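Local atomic coordinates of cell wall mannoprotein 1 (Neosartorya fumigata, PDB entry 5J5L), a protein that binds lipids such as arachidonic acid in a helical pocket and is probably a constitutive, antigenic component of the fungal cell wall. Residues Ser68-Leu73 / Asp131-Gly136; Gly75-Ile80 / Gln138-Ala143; Thr82-Ile87 / Ala142-Ala147. One frame throughout, in Å; residues are numbered along the deposited sequence. Where two conformers were deposited one is given.

Contact 1. Residues Ser68-Leu73 / Asp131-Gly136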
ATOM      1  N   SER A  68      11.551  14.018  -3.365  1.00 22.22           N
ATOM      2  CA  SER A  68      11.460  12.798  -4.159  1.00 21.47           C
ATOM      3  C   SER A  68      10.691  11.712  -3.396  1.00 21.20           C
ATOM      4  O   SER A  68       9.782  11.102  -3.947  1.00 20.29           O
ATOM      5  CB  SER A  68      12.846  12.289  -4.566  1.00 23.18           C
ATOM      6  OG  SER A  68      13.519  13.181  -5.453  1.00 30.12           O
ATOM      7  N   VAL A  69      11.028  11.488  -2.126  1.00 19.93           N
ATOM      8  CA  VAL A  69      10.367  10.430  -1.338  1.00 20.67           C
ATOM      9  C   VAL A  69       8.900  10.795  -1.080  1.00 21.00           C
ATOM     10  O   VAL A  69       8.003   9.958  -1.223  1.00 20.21           O
ATOM     11  CB  VAL A  69      11.151  10.168  -0.035  1.00 22.82           C
ATOM     12  CG1 VAL A  69      10.345   9.356   0.951  1.00 24.43           C
ATOM     13  CG2 VAL A  69      12.470   9.477  -0.357  1.00 21.05           C
ATOM     14  N   THR A  70       8.644  12.063  -0.772  1.00 22.64           N
ATOM     15  CA  THR A  70       7.270  12.547  -0.541  1.00 22.56           C
ATOM     16  C   THR A  70       6.399  12.351  -1.771  1.00 22.13           C
ATOM     17  O   THR A  70       5.289  11.830  -1.691  1.00 21.73           O
ATOM     18  CB  THR A  70       7.279  14.043  -0.148  1.00 25.52           C
ATOM     19  OG1 THR A  70       7.978  14.198   1.085  1.00 28.16           O
ATOM     20  CG2 THR A  70       5.877  14.603   0.016  1.00 26.72           C
ATOM     21  N   ASN A  71       6.906  12.759  -2.925  1.00 21.33           N
ATOM     22  CA  ASN A  71       6.138  12.609  -4.150  1.00 21.82           C
ATOM     23  C   ASN A  71       5.927  11.165  -4.561  1.00 23.16           C
ATOM     24  O   ASN A  71       4.885  10.830  -5.131  1.00 20.92           O
ATOM     25  CB  ASN A  71       6.790  13.384  -5.287  1.00 22.88           C
ATOM     26  CG  ASN A  71       6.542  14.876  -5.180  1.00 24.28           C
ATOM     27  OD1 ASN A  71       6.186  15.397  -4.115  1.00 25.69           O
ATOM     28  ND2 ASN A  71       6.736  15.579  -6.288  1.00 25.97           N
ATOM     29  N   ALA A  72       6.919  10.320  -4.293  1.00 19.66           N
ATOM     30  CA  ALA A  72       6.788   8.907  -4.613  1.00 20.29           C
ATOM     31  C   ALA A  72       5.728   8.290  -3.716  1.00 19.74           C
ATOM     32  O   ALA A  72       4.908   7.502  -4.187  1.00 22.46           O
ATOM     33  CB  ALA A  72       8.117   8.182  -4.480  1.00 20.00           C
ATOM     34  N   LEU A  73       5.740   8.639  -2.430  1.00 21.00           N
ATOM     35  CA  LEU A  73       4.741   8.083  -1.504  1.00 24.61           C
ATOM     36  C   LEU A  73       3.345   8.572  -1.889  1.00 25.17           C
ATOM     37  O   LEU A  73       2.401   7.765  -2.035  1.00 25.12           O
ATOM     38  CB  LEU A  73       5.062   8.472  -0.058  1.00 28.38           C
ATOM     39  CG  LEU A  73       4.095   7.957   1.005  1.00 34.84           C
ATOM     40  CD1 LEU A  73       4.066   6.433   1.021  1.00 36.75           C
ATOM     41  CD2 LEU A  73       4.488   8.513   2.352  1.00 43.21           C
ATOM     42  N   ASP A 131       4.327  17.157   6.889  1.00 39.29           N
ATOM     43  CA  ASP A 131       2.917  17.546   6.937  1.00 40.66           C
ATOM     44  C   ASP A 131       2.190  17.049   5.692  1.00 38.62           C
ATOM     45  O   ASP A 131       1.085  16.507   5.779  1.00 36.62           O
ATOM     46  CB  ASP A 131       2.761  19.062   7.081  1.00 45.34           C
ATOM     47  CG  ASP A 131       3.254  19.577   8.428  1.00 52.34           C
ATOM     48  OD1 ASP A 131       3.221  18.800   9.411  1.00 55.34           O
ATOM     49  OD2 ASP A 131       3.666  20.756   8.507  1.00 58.91           O
ATOM     50  N   THR A 132       2.832  17.212   4.539  1.00 35.38           N
ATOM     51  CA  THR A 132       2.281  16.749   3.264  1.00 35.58           C
ATOM     52  C   THR A 132       2.066  15.238   3.245  1.00 31.99           C
ATOM     53  O   THR A 132       1.035  14.741   2.763  1.00 30.84           O
ATOM     54  CB  THR A 132       3.219  17.162   2.123  1.00 37.94           C
ATOM     55  OG1 THR A 132       3.300  18.589   2.094  1.00 39.94           O
ATOM     56  CG2 THR A 132       2.732  16.659   0.795  1.00 37.77           C
ATOM     57  N   ILE A 133       3.047  14.509   3.764  1.00 29.36           N
ATOM     58  CA  ILE A 133       2.942  13.062   3.860  1.00 26.43           C
ATOM     59  C   ILE A 133       1.815  12.647   4.801  1.00 26.69           C
ATOM     60  O   ILE A 133       1.031  11.739   4.483  1.00 26.66           O
ATOM     61  CB  ILE A 133       4.258  12.433   4.344  1.00 24.93           C
ATOM     62  CG1 ILE A 133       5.324  12.592   3.249  1.00 25.32           C
ATOM     63  CG2 ILE A 133       4.047  10.964   4.709  1.00 26.46           C
ATOM     64  CD1 ILE A 133       6.737  12.287   3.695  1.00 26.54           C
ATOM     65  N   ALA A 134       1.773  13.278   5.967  1.00 28.55           N
ATOM     66  CA  ALA A 134       0.712  13.012   6.937  1.00 31.67           C
ATOM     67  C   ALA A 134      -0.672  13.217   6.315  1.00 31.18           C
ATOM     68  O   ALA A 134      -1.551  12.373   6.478  1.00 30.75           O
ATOM     69  CB  ALA A 134       0.888  13.880   8.158  1.00 35.41           C
ATOM     70  N   SER A 135      -0.838  14.320   5.589  1.00 34.97           N
ATOM     71  CA  SER A 135      -2.106  14.629   4.925  1.00 36.38           C
ATOM     72  C   SER A 135      -2.494  13.569   3.906  1.00 35.49           C
ATOM     73  O   SER A 135      -3.631  13.097   3.906  1.00 34.02           O
ATOM     74  CB  SER A 135      -2.056  16.003   4.254  1.00 39.94           C
ATOM     75  OG  SER A 135      -1.807  17.027   5.205  1.00 49.75           O
ATOM     76  N   GLY A 136      -1.559  13.178   3.041  1.00 30.78           N
ATOM     77  CA  GLY A 136      -1.816  12.103   2.087  1.00 29.52           C
ATOM     78  C   GLY A 136      -2.109  10.770   2.755  1.00 26.44           C
ATOM     79  O   GLY A 136      -2.933   9.993   2.290  1.00 25.84           O
TER
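Thr70 and Leu73 of helix 63-89 meet Thr132 and Ile133 of helix 127-150, two helices of the all-helical bundle that run the same way. Their axes lie 9.9 Å apart at an angle of only 9°, with Thr70 and Ile133 nearest each other along the backbones. The first residue of 131-136 to touch is Thr132. CG2 of Thr132 meets CG2 of Thr70 at 3.8 Å, the two side chains crossing at about a right angle. In both threonines the methyl stands anti to the backbone N, which turns each hydroxyl back over its own helix: OG1 of Thr70 is hydrogen-bonded to the backbone O of Ser66, and OG1 of Thr132 makes a weak bond to the O of Thr128. Ile133, one residue on, carries most of the contact and divides it between two branches. Its long branch (CG1 beside the backbone N, chi1 -69°) reaches across to Thr70, where CD1 of Ile133 comes within 3.5 Å of OG1 of Thr70 and CG1 of Ile133 lies 3.8 Å from CG2 of Thr70. The short branch goes to the next turn of 68-73: CG2 of Ile133 presses on CD2 of Leu73 at 3.4 Å, a pair closer than usual for two carbons. Helix 100-124 forms a third wall, with Leu121 against Leu73, and Ser118 and Gln122 against Ile133. What joins the helices is van der Waals contact, mostly between methyl and methylene carbons: the threonine methyls meet each other, and OG1 of Thr70, bonded to Ser66 O, is the one polar atom of 68-73 pressed on Ile133.

Contact 2. Residues Gly75-Ile80 / Gln138-Ala143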
ATOM      1  N   GLY A  75       2.352   9.673  -4.708  1.00 35.02           N
ATOM      2  CA  GLY A  75       2.015   9.077  -6.000  1.00 34.98           C
ATOM      3  C   GLY A  75       1.388   7.712  -5.896  1.00 32.00           C
ATOM      4  O   GLY A  75       0.643   7.294  -6.792  1.00 34.02           O
ATOM      5  N   LEU A  76       1.633   7.007  -4.791  1.00 28.12           N
ATOM      6  CA  LEU A  76       0.931   5.741  -4.541  1.00 28.01           C
ATOM      7  C   LEU A  76      -0.574   5.914  -4.269  1.00 24.34           C
ATOM      8  O   LEU A  76      -1.339   4.978  -4.471  1.00 24.84           O
ATOM      9  CB  LEU A  76       1.579   4.968  -3.381  1.00 28.14           C
ATOM     10  CG  LEU A  76       3.039   4.543  -3.538  1.00 33.26           C
ATOM     11  CD1 LEU A  76       3.580   3.920  -2.252  1.00 33.35           C
ATOM     12  CD2 LEU A  76       3.226   3.590  -4.711  1.00 34.95           C
ATOM     13  N   LYS A  77      -1.002   7.099  -3.824  1.00 26.79           N
ATOM     14  CA  LYS A  77      -2.366   7.276  -3.329  1.00 26.77           C
ATOM     15  C   LYS A  77      -3.430   6.880  -4.377  1.00 24.81           C
ATOM     16  O   LYS A  77      -4.308   6.058  -4.084  1.00 25.43           O
ATOM     17  CB  LYS A  77      -2.597   8.709  -2.815  1.00 30.73           C
ATOM     18  CG  LYS A  77      -4.007   8.976  -2.288  1.00 34.17           C
ATOM     19  CD  LYS A  77      -4.380  10.450  -2.357  1.00 40.99           C
ATOM     20  CE  LYS A  77      -3.515  11.299  -1.446  1.00 47.57           C
ATOM     21  NZ  LYS A  77      -3.943  12.724  -1.456  1.00 53.89           N
ATOM     22  N   PRO A  78      -3.350   7.450  -5.596  1.00 27.02           N
ATOM     23  CA  PRO A  78      -4.371   7.048  -6.576  1.00 26.13           C
ATOM     24  C   PRO A  78      -4.305   5.568  -6.952  1.00 24.90           C
ATOM     25  O   PRO A  78      -5.339   4.967  -7.245  1.00 24.50           O
ATOM     26  CB  PRO A  78      -4.079   7.927  -7.797  1.00 31.22           C
ATOM     27  CG  PRO A  78      -2.715   8.462  -7.595  1.00 31.19           C
ATOM     28  CD  PRO A  78      -2.472   8.506  -6.120  1.00 28.95           C
ATOM     29  N   ASP A  79      -3.112   4.981  -6.936  1.00 23.18           N
ATOM     30  CA  ASP A  79      -2.975   3.549  -7.222  1.00 24.48           C
ATOM     31  C   ASP A  79      -3.637   2.715  -6.137  1.00 21.03           C
ATOM     32  O   ASP A  79      -4.294   1.705  -6.413  1.00 19.45           O
ATOM     33  CB  ASP A  79      -1.513   3.145  -7.371  1.00 25.65           C
ATOM     34  CG  ASP A  79      -0.825   3.842  -8.537  1.00 34.28           C
ATOM     35  OD1 ASP A  79      -1.519   4.401  -9.414  1.00 43.26           O
ATOM     36  OD2 ASP A  79       0.407   3.838  -8.557  1.00 37.91           O
ATOM     37  N   ILE A  80      -3.476   3.145  -4.887  1.00 19.68           N
ATOM     38  CA  ILE A  80      -4.087   2.459  -3.758  1.00 20.32           C
ATOM     39  C   ILE A  80      -5.606   2.554  -3.825  1.00 19.69           C
ATOM     40  O   ILE A  80      -6.310   1.546  -3.674  1.00 19.17           O
ATOM     41  CB  ILE A  80      -3.538   3.023  -2.424  1.00 19.29           C
ATOM     42  CG1 ILE A  80      -2.068   2.652  -2.280  1.00 21.44           C
ATOM     43  CG2 ILE A  80      -4.361   2.533  -1.226  1.00 19.82           C
ATOM     44  CD1 ILE A  80      -1.347   3.457  -1.214  1.00 23.41           C
ATOM     45  N   GLN A 138      -3.532  10.338   5.715  1.00 26.19           N
ATOM     46  CA  GLN A 138      -4.945  10.449   6.149  1.00 28.07           C
ATOM     47  C   GLN A 138      -5.904   9.963   5.058  1.00 27.28           C
ATOM     48  O   GLN A 138      -6.880   9.259   5.341  1.00 28.37           O
ATOM     49  CB  GLN A 138      -5.324  11.880   6.508  1.00 33.35           C
ATOM     50  CG  GLN A 138      -4.740  12.413   7.793  1.00 37.32           C
ATOM     51  CD  GLN A 138      -5.283  13.792   8.083  1.00 42.04           C
ATOM     52  OE1 GLN A 138      -4.656  14.792   7.758  1.00 50.94           O
ATOM     53  NE2 GLN A 138      -6.483  13.848   8.637  1.00 44.77           N
ATOM     54  N   ASP A 139      -5.622  10.343   3.814  1.00 26.72           N
ATOM     55  CA  ASP A 139      -6.463   9.947   2.674  1.00 25.40           C
ATOM     56  C   ASP A 139      -6.353   8.460   2.366  1.00 22.34           C
ATOM     57  O   ASP A 139      -7.348   7.788   2.076  1.00 21.71           O
ATOM     58  CB  ASP A 139      -6.086  10.776   1.428  1.00 27.33           C
ATOM     59  CG  ASP A 139      -6.386  12.261   1.583  1.00 31.69           C
ATOM     60  OD1 ASP A 139      -7.256  12.659   2.395  1.00 28.75           O
ATOM     61  OD2 ASP A 139      -5.720  13.055   0.875  1.00 35.35           O
ATOM     62  N   ILE A 140      -5.134   7.937   2.439  1.00 22.41           N
ATOM     63  CA  ILE A 140      -4.898   6.516   2.245  1.00 20.80           C
ATOM     64  C   ILE A 140      -5.621   5.732   3.349  1.00 19.73           C
ATOM     65  O   ILE A 140      -6.291   4.740   3.087  1.00 18.32           O
ATOM     66  CB  ILE A 140      -3.381   6.208   2.240  1.00 20.93           C
ATOM     67  CG1 ILE A 140      -2.729   6.816   0.981  1.00 22.15           C
ATOM     68  CG2 ILE A 140      -3.128   4.701   2.322  1.00 22.54           C
ATOM     69  CD1 ILE A 140      -1.215   6.723   0.943  1.00 23.44           C
ATOM     70  N   ASP A 141      -5.489   6.198   4.594  1.00 20.32           N
ATOM     71  CA  ASP A 141      -6.187   5.555   5.717  1.00 20.52           C
ATOM     72  C   ASP A 141      -7.716   5.580   5.569  1.00 20.79           C
ATOM     73  O   ASP A 141      -8.390   4.606   5.892  1.00 20.60           O
ATOM     74  CB  ASP A 141      -5.769   6.187   7.052  1.00 20.64           C
ATOM     75  CG  ASP A 141      -4.369   5.786   7.485  1.00 23.48           C
ATOM     76  OD1 ASP A 141      -3.896   4.689   7.115  1.00 24.88           O
ATOM     77  OD2 ASP A 141      -3.732   6.592   8.198  1.00 26.91           O
ATOM     78  N   ALA A 142      -8.260   6.688   5.081  1.00 21.75           N
ATOM     79  CA  ALA A 142      -9.689   6.785   4.807  1.00 22.25           C
ATOM     80  C   ALA A 142     -10.130   5.728   3.798  1.00 19.59           C
ATOM     81  O   ALA A 142     -11.170   5.109   3.952  1.00 19.78           O
ATOM     82  CB  ALA A 142     -10.045   8.166   4.289  1.00 22.68           C
ATOM     83  N   ALA A 143      -9.332   5.547   2.750  1.00 19.29           N
ATOM     84  CA  ALA A 143      -9.655   4.564   1.723  1.00 18.82           C
ATOM     85  C   ALA A 143      -9.633   3.126   2.269  1.00 17.51           C
ATOM     86  O   ALA A 143     -10.534   2.331   1.994  1.00 18.28           O
ATOM     87  CB  ALA A 143      -8.723   4.707   0.526  1.00 20.55           C
TER
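Lys77 and Asp139 form a salt bridge on the solvent-facing side of this near-parallel helix pair, with NZ of Lys77 donating to OD2 of Asp139 at 2.9 Å. The carboxylate receives it on the anti lone pair of OD2, the one turned away from OD1. A bend at chi3 (-65°) steers the otherwise extended lysine chain to that oxygen and lays CE of Lys77 3.9 Å from CB of Asp139. Two further carboxylates have partners on other helices. OD2 of Asp79 has a salt bridge to Lys14 on helix 3-26, and OD1 of Asp141 accepts from NE2 of Gln111 on helix 100-124. That same OD1 lies close to OD1 of Asp115, which could raise the proton affinity of one of the acids. Within the backbone, Pro78 has no N-H to give, the N of Lys77 also lacks its bond to the preceding turn, and the helix is kinked there. Further inside, the packing is apolar: CG of Lys77 lies against CG1 of Ile140 at 4.1 Å, while Ile80 and Ile140 cross at about a right angle, their CD1 methyls 3.9 Å apart. Ile80 also touches Ile17 and the bound arachidonic acid. The pairing is thus amphipathic: a charged link on the outer side ties the helices together above a pair of isoleucines, of which Ile80 touches the lipid.

Contact 3. Residues Thr82-Ile87 / Ala142-Ala147. With ACD (arachidonic acid), chain B.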
ATOM      1  N   THR A  82      -7.449   3.122  -6.474  1.00 20.89           N
ATOM      2  CA  THR A  82      -7.879   2.309  -7.621  1.00 22.00           C
ATOM      3  C   THR A  82      -7.914   0.814  -7.258  1.00 18.42           C
ATOM      4  O   THR A  82      -8.871   0.093  -7.596  1.00 18.97           O
ATOM      5  CB  THR A  82      -6.968   2.563  -8.846  1.00 23.35           C
ATOM      6  OG1 THR A  82      -7.112   3.926  -9.282  1.00 26.87           O
ATOM      7  CG2 THR A  82      -7.315   1.623 -10.011  1.00 26.07           C
ATOM      8  N   SER A  83      -6.885   0.352  -6.555  1.00 18.23           N
ATOM      9  CA  SER A  83      -6.777  -1.059  -6.185  1.00 16.80           C
ATOM     10  C   SER A  83      -7.865  -1.453  -5.203  1.00 15.57           C
ATOM     11  O   SER A  83      -8.533  -2.499  -5.368  1.00 15.91           O
ATOM     12  CB  SER A  83      -5.375  -1.357  -5.618  1.00 16.02           C
ATOM     13  OG  SER A  83      -5.112  -2.741  -5.564  1.00 17.80           O
ATOM     14  N   LEU A  84      -8.077  -0.613  -4.197  1.00 16.81           N
ATOM     15  CA  LEU A  84      -9.132  -0.845  -3.225  1.00 15.12           C
ATOM     16  C   LEU A  84     -10.512  -0.832  -3.892  1.00 16.58           C
ATOM     17  O   LEU A  84     -11.349  -1.695  -3.599  1.00 17.56           O
ATOM     18  CB  LEU A  84      -9.061   0.185  -2.113  1.00 15.69           C
ATOM     19  CG  LEU A  84      -7.853   0.019  -1.175  1.00 17.38           C
ATOM     20  CD1 LEU A  84      -7.725   1.209  -0.259  1.00 19.11           C
ATOM     21  CD2 LEU A  84      -7.976  -1.275  -0.382  1.00 19.90           C
ATOM     22  N   ASP A  85     -10.731   0.111  -4.813  1.00 18.46           N
ATOM     23  CA  ASP A  85     -11.991   0.152  -5.569  1.00 19.75           C
ATOM     24  C   ASP A  85     -12.205  -1.161  -6.319  1.00 19.27           C
ATOM     25  O   ASP A  85     -13.318  -1.673  -6.388  1.00 19.65           O
ATOM     26  CB  ASP A  85     -12.018   1.301  -6.588  1.00 21.13           C
ATOM     27  CG  ASP A  85     -12.209   2.686  -5.942  1.00 29.07           C
ATOM     28  OD1 ASP A  85     -12.608   2.754  -4.764  1.00 26.64           O
ATOM     29  OD2 ASP A  85     -11.976   3.715  -6.626  1.00 28.03           O
ATOM     30  N   ALA A  86     -11.133  -1.691  -6.883  1.00 18.37           N
ATOM     31  CA  ALA A  86     -11.210  -2.905  -7.713  1.00 20.39           C
ATOM     32  C   ALA A  86     -11.594  -4.150  -6.930  1.00 18.41           C
ATOM     33  O   ALA A  86     -12.383  -4.953  -7.414  1.00 19.78           O
ATOM     34  CB  ALA A  86      -9.899  -3.130  -8.434  1.00 19.58           C
ATOM     35  N   ILE A  87     -11.031  -4.324  -5.733  1.00 17.92           N
ATOM     36  CA  ILE A  87     -11.424  -5.457  -4.884  1.00 15.54           C
ATOM     37  C   ILE A  87     -12.836  -5.274  -4.315  1.00 15.33           C
ATOM     38  O   ILE A  87     -13.628  -6.230  -4.274  1.00 15.73           O
ATOM     39  CB  ILE A  87     -10.379  -5.791  -3.791  1.00 16.25           C
ATOM     40  CG1 ILE A  87     -10.772  -7.077  -3.042  1.00 16.22           C
ATOM     41  CG2 ILE A  87     -10.181  -4.674  -2.798  1.00 18.19           C
ATOM     42  CD1 ILE A  87     -10.782  -8.306  -3.910  1.00 20.16           C
ATOM     43  N   ALA A 142      -8.260   6.688   5.081  1.00 21.75           N
ATOM     44  CA  ALA A 142      -9.689   6.785   4.807  1.00 22.25           C
ATOM     45  C   ALA A 142     -10.130   5.728   3.798  1.00 19.59           C
ATOM     46  O   ALA A 142     -11.170   5.109   3.952  1.00 19.78           O
ATOM     47  CB  ALA A 142     -10.045   8.166   4.289  1.00 22.68           C
ATOM     48  N   ALA A 143      -9.332   5.547   2.750  1.00 19.29           N
ATOM     49  CA  ALA A 143      -9.655   4.564   1.723  1.00 18.82           C
ATOM     50  C   ALA A 143      -9.633   3.126   2.269  1.00 17.51           C
ATOM     51  O   ALA A 143     -10.534   2.331   1.994  1.00 18.28           O
ATOM     52  CB  ALA A 143      -8.723   4.707   0.526  1.00 20.55           C
ATOM     53  N   PHE A 144      -8.617   2.815   3.071  1.00 17.59           N
ATOM     54  CA  PHE A 144      -8.559   1.530   3.759  1.00 18.32           C
ATOM     55  C   PHE A 144      -9.794   1.335   4.648  1.00 17.23           C
ATOM     56  O   PHE A 144     -10.402   0.263   4.649  1.00 16.43           O
ATOM     57  CB  PHE A 144      -7.294   1.420   4.633  1.00 18.46           C
ATOM     58  CG  PHE A 144      -6.085   0.890   3.914  1.00 19.85           C
ATOM     59  CD1 PHE A 144      -6.050  -0.415   3.433  1.00 19.50           C
ATOM     60  CD2 PHE A 144      -4.952   1.680   3.787  1.00 20.76           C
ATOM     61  CE1 PHE A 144      -4.919  -0.897   2.803  1.00 19.33           C
ATOM     62  CE2 PHE A 144      -3.818   1.197   3.149  1.00 25.17           C
ATOM     63  CZ  PHE A 144      -3.809  -0.083   2.654  1.00 19.54           C
ATOM     64  N   SER A 145     -10.158   2.355   5.414  1.00 18.48           N
ATOM     65  CA  SER A 145     -11.304   2.255   6.339  1.00 19.09           C
ATOM     66  C   SER A 145     -12.579   1.934   5.578  1.00 20.05           C
ATOM     67  O   SER A 145     -13.393   1.139   6.026  1.00 18.85           O
ATOM     68  CB  SER A 145     -11.502   3.531   7.146  1.00 22.54           C
ATOM     69  OG  SER A 145     -10.334   3.819   7.914  1.00 24.84           O
ATOM     70  N   SER A 146     -12.766   2.562   4.421  1.00 18.95           N
ATOM     71  CA  SER A 146     -13.945   2.292   3.617  0.50 19.11           C
ATOM     72  C   SER A 146     -13.953   0.817   3.132  1.00 18.70           C
ATOM     73  O   SER A 146     -14.951   0.123   3.258  1.00 20.35           O
ATOM     74  CB  SER A 146     -14.014   3.299   2.462  0.50 19.28           C
ATOM     75  OG  SER A 146     -15.131   3.067   1.641  0.50 18.77           O
ATOM     76  N   ALA A 147     -12.848   0.344   2.574  1.00 16.91           N
ATOM     77  CA  ALA A 147     -12.772  -1.048   2.114  1.00 16.21           C
ATOM     78  C   ALA A 147     -12.966  -2.044   3.245  1.00 18.07           C
ATOM     79  O   ALA A 147     -13.670  -3.036   3.093  1.00 16.53           O
ATOM     80  CB  ALA A 147     -11.467  -1.303   1.383  1.00 15.59           C
TER
HETATM   81  C1  ACD B 201      -8.331 -12.023  -6.573  1.00 27.42           C
HETATM   82  C2  ACD B 201      -8.279 -11.789  -5.082  1.00 31.68           C
HETATM   83  C3  ACD B 201      -9.641 -12.048  -4.470  1.00 28.01           C
HETATM   84  C4  ACD B 201      -9.539 -12.141  -2.946  1.00 25.88           C
HETATM   85  C5  ACD B 201      -8.499 -13.163  -2.551  1.00 26.26           C
HETATM   86  C6  ACD B 201      -7.408 -12.909  -1.805  1.00 31.13           C
HETATM   87  C7  ACD B 201      -7.100 -11.569  -1.185  1.00 31.60           C
HETATM   88  C8  ACD B 201      -5.990 -10.827  -1.911  1.00 28.17           C
HETATM   89  C9  ACD B 201      -5.964  -9.493  -2.064  1.00 30.21           C
HETATM   90  C10 ACD B 201      -7.042  -8.532  -1.594  1.00 31.75           C
HETATM   91  C11 ACD B 201      -6.670  -7.894  -0.281  1.00 33.07           C
HETATM   92  C12 ACD B 201      -6.420  -6.594  -0.069  1.00 29.85           C
HETATM   93  C13 ACD B 201      -6.421  -5.482  -1.099  1.00 33.78           C
HETATM   94  C14 ACD B 201      -5.000  -5.417  -1.630  1.00 35.32           C
HETATM   95  C15 ACD B 201      -4.384  -4.299  -2.028  1.00 34.43           C
HETATM   96  C16 ACD B 201      -5.029  -2.941  -1.987  1.00 28.08           C
HETATM   97  C17 ACD B 201      -3.947  -1.874  -2.055  1.00 33.63           C
HETATM   98  C18 ACD B 201      -3.107  -1.836  -0.792  1.00 31.92           C
HETATM   99  C19 ACD B 201      -2.143  -0.673  -0.811  1.00 35.08           C
HETATM  100  C20 ACD B 201      -0.909  -0.887   0.025  1.00 30.70           C
HETATM  101  O1  ACD B 201      -8.635 -11.034  -7.252  1.00 26.69           O
HETATM  102  O2  ACD B 201      -8.053 -13.135  -7.062  1.00 28.46           O
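Leu84 fits against Ala143, Phe144 and Ala147 where two parallel helices of this all-helical bundle border the arachidonic acid pocket. The axes of 82-87 and 142-147 run 10.1 Å apart and only 5° from parallel, and the small alanines let the leucine come close to the opposite backbone. Apolar packing comes first. Leu84 has CG beside its backbone N, with CD1 anti to CA (chi2 170°), which points CD1 at Ala143 and leaves CD2 on the side of Ala147 and the lipid. CD1 of Leu84 lies 3.7 Å from both CB and the carbonyl carbon of Ala143, and CD2 of Leu84 lies 3.9 Å from CB of Ala147. Leu107 of helix 100-124 touches both Leu84 and Ala147, closing this layer from a third helix.

The aromatic contact involves the same leucine: CD1 of Leu84 sits over one face of the Phe144 ring, while CD2 of Leu84 is 4.4 Å from the ring carbon CD1 of Phe144. Leu110 and Gln111 of helix 100-124 also pack against Phe144.

Contacts with the lipid make up the third group, and they draw on Ser83, Leu84, Ile87 and Phe144. CD2 of Leu84 is 3.7 Å from C16 of the fatty acid, so one methyl serves both the helix packing and the pocket wall. CZ of Phe144 approaches C19 of the ligand, near the hydrocarbon end, at 3.9 Å. Ile87, by contrast, meets the chain near its carboxylate. It does so through CD1, with CG1 anti to the backbone N (chi1 -174°). Ser83 adds a polar atom to the wall: its OG, weakly hydrogen-bonded to OG1 of Thr21, lies 3.6 Å from the ligand's C16.

All three contacts join helix 63-89 to helix 127-150, taken in order along one parallel pair. The centres of contacts 1 and 2 are 11 Å apart, and they touch where the backbone O of Gly136 packs on CE of Lys77. Contacts 2 and 3 lie closer, 8 Å between centres, and share Ala142 and Ala143. Between contacts 1 and 3 the centres are 19 Å apart, with about 7 Å between nearest atoms. The series approaches the arachidonic acid step by step: Leu73 in contact 1 keeps its side chain about 9 Å from the ligand, Ile80 in contact 2 comes to about 4 Å, and contact 3 supplies four pocket residues.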